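Phosphodiesterase (Salpingoeca rosetta, PDB 7D7P) belongs to the cyclic nucleotide phosphodiesterase family of the HD clan, an all-helical protein with zinc and magnesium ions bound in this model. Local coordinates at residues 44-49 with 75-80. Sequence-based numbering, arbitrary orientation.
Sequences EKLAAS and QELHVI
Ser49 and Glu76 make the one direct hydrogen bond between segments 44-49 and 75-80: the hydroxyl OG of Ser49 donates to OE2 of Glu76 over 2.9 Å, meeting the syn lone pair. OG also accepts from the backbone N of Leu51, so two bonds grip the hydroxyl and hold it turned to the carboxylate. Ser49 holds OG opposite its backbone N (chi1 158°), while the Glu76 chain runs extended beyond CG (chi2 -165°) and carries the carboxylate across to Ser49, in the loop that follows helix 43-47. A water reinforces the link, donating to Glu76 OE2 at 2.6 Å and to the backbone O of Leu46 at 3.0 Å. The other oxygen, OE1, forms a salt bridge with Arg72 on helix 63-76, which probably favours the charged carboxylate.

The tighter, apolar part centres on Leu46. Its CD2 methyl lies 3.2 Å from the backbone O of Glu76, and CD1 meets CD2 of Leu77 at 3.9 Å, the two side chains crossing at roughly a right angle. Both leucines are buried and also touch Thr124 of helix 109-126, with Leu77 reaching Leu140 of helix 133-145 as well. By contrast, the polar side is looser: Ser49 and Glu76 remain partly exposed, and a water bridges Glu76 to Leu46 O. The whole contact is small, burying 192 Å².

Beyond Leu77 the chain turns at His78, whose positive phi (70°) and bonds back into the last helical turn, among them His78 N to Gln75 O (3.0 Å), end helix 63-76 in a Schellman motif; His78 is also the N-cap of helix 79-82. The contact thus packs the short helix 43-47, the first of the modelled chain, against a Schellman-terminated helix-helix junction on the periphery of the all-helical phosphodiesterase fold.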
loop_
_atom_site.group_PDB
_atom_site.type_symbol
_atom_site.label_atom_id
_atom_site.label_comp_id
_atom_site.label_asym_id
_atom_site.label_seq_id
_atom_site.Cartn_x
_atom_site.Cartn_y
_atom_site.Cartn_z
ATOM N N GLU A 44 22.630 6.574 -25.955
ATOM C CA GLU A 44 21.632 6.875 -26.977
ATOM C C GLU A 44 21.822 6.009 -28.213
ATOM O O GLU A 44 20.842 5.605 -28.850
ATOM C CB GLU A 44 21.680 8.359 -27.329
ATOM C CG GLU A 44 21.413 9.251 -26.136
ATOM C CD GLU A 44 20.899 10.616 -26.527
ATOM O OE1 GLU A 44 20.620 10.837 -27.725
ATOM O OE2 GLU A 44 20.750 11.467 -25.624
ATOM N N LYS A 45 23.074 5.718 -28.571
ATOM C CA LYS A 45 23.324 4.745 -29.628
ATOM C C LYS A 45 22.822 3.366 -29.225
ATOM O O LYS A 45 22.206 2.661 -30.033
ATOM C CB LYS A 45 24.816 4.702 -29.957
ATOM N N LEU A 46 23.062 2.972 -27.970
ATOM C CA LEU A 46 22.601 1.672 -27.491
ATOM C C LEU A 46 21.079 1.598 -27.461
ATOM O O LEU A 46 20.494 0.578 -27.843
ATOM C CB LEU A 46 23.178 1.396 -26.102
ATOM C CG LEU A 46 24.695 1.209 -26.021
ATOM C CD1 LEU A 46 25.194 1.341 -24.586
ATOM C CD2 LEU A 46 25.087 -0.135 -26.604
ATOM N N ALA A 47 20.423 2.673 -27.017
ATOM C CA ALA A 47 18.969 2.671 -26.895
ATOM C C ALA A 47 18.266 2.657 -28.246
ATOM O O ALA A 47 17.067 2.366 -28.301
ATOM C CB ALA A 47 18.511 3.883 -26.083
ATOM N N ALA A 48 18.976 2.965 -29.331
ATOM C CA ALA A 48 18.375 2.951 -30.658
ATOM C C ALA A 48 18.335 1.561 -31.279
ATOM O O ALA A 48 17.677 1.379 -32.308
ATOM C CB ALA A 48 19.130 3.906 -31.586
ATOM N N SER A 49 19.014 0.584 -30.683
ATOM C CA SER A 49 19.047 -0.765 -31.227
ATOM C C SER A 49 17.734 -1.491 -30.964
ATOM O O SER A 49 17.048 -1.241 -29.970
ATOM C CB SER A 49 20.207 -1.554 -30.617
ATOM O OG SER A 49 19.984 -2.952 -30.704
ATOM N N GLN A 75 28.029 -8.124 -27.592
ATOM C CA GLN A 75 28.578 -7.454 -28.767
ATOM C C GLN A 75 28.264 -5.962 -28.753
ATOM O O GLN A 75 29.155 -5.129 -28.953
ATOM C CB GLN A 75 28.042 -8.105 -30.042
ATOM N N GLU A 76 26.999 -5.604 -28.511
ATOM C CA GLU A 76 26.601 -4.205 -28.633
ATOM C C GLU A 76 27.146 -3.347 -27.496
ATOM O O GLU A 76 27.333 -2.137 -27.675
ATOM C CB GLU A 76 25.078 -4.102 -28.713
ATOM C CG GLU A 76 24.511 -4.742 -29.975
ATOM C CD GLU A 76 23.078 -4.338 -30.257
ATOM O OE1 GLU A 76 22.476 -4.913 -31.186
ATOM O OE2 GLU A 76 22.554 -3.450 -29.551
ATOM N N LEU A 77 27.411 -3.939 -26.332
ATOM C CA LEU A 77 28.042 -3.212 -25.235
ATOM C C LEU A 77 29.555 -3.112 -25.384
ATOM O O LEU A 77 30.207 -2.531 -24.509
ATOM C CB LEU A 77 27.698 -3.867 -23.895
ATOM C CG LEU A 77 26.247 -3.696 -23.447
ATOM C CD1 LEU A 77 25.969 -4.495 -22.184
ATOM C CD2 LEU A 77 25.932 -2.219 -23.238
ATOM N N HIS A 78 30.117 -3.673 -26.456
ATOM C CA HIS A 78 31.524 -3.572 -26.841
ATOM C C HIS A 78 32.468 -4.331 -25.916
ATOM O O HIS A 78 33.687 -4.139 -26.001
ATOM C CB HIS A 78 31.981 -2.111 -26.942
ATOM C CG HIS A 78 31.104 -1.261 -27.809
ATOM N ND1 HIS A 78 30.991 -1.454 -29.170
ATOM C CD2 HIS A 78 30.299 -0.213 -27.510
ATOM C CE1 HIS A 78 30.151 -0.566 -29.671
ATOM N NE2 HIS A 78 29.718 0.199 -28.685
ATOM N N VAL A 79 31.953 -5.211 -25.052
ATOM C CA VAL A 79 32.836 -5.920 -24.129
ATOM C C VAL A 79 33.640 -6.991 -24.856
ATOM O O VAL A 79 34.741 -7.352 -24.419
ATOM C CB VAL A 79 32.036 -6.517 -22.956
ATOM C CG1 VAL A 79 31.306 -5.418 -22.202
ATOM C CG2 VAL A 79 31.059 -7.570 -23.449
ATOM N N ILE A 80 33.118 -7.517 -25.965
ATOM C CA ILE A 80 33.854 -8.522 -26.731
ATOM C C ILE A 80 35.148 -7.928 -27.277
ATOM O O ILE A 80 36.227 -8.521 -27.149
ATOM C CB ILE A 80 32.973 -9.092 -27.858
ATOM C CG1 ILE A 80 31.829 -9.919 -27.271
ATOM C CG2 ILE A 80 33.803 -9.932 -28.820
ATOM C CD1 ILE A 80 30.925 -10.548 -28.313
HETATM O O HOH W 1 22.236 -1.808 -27.523
#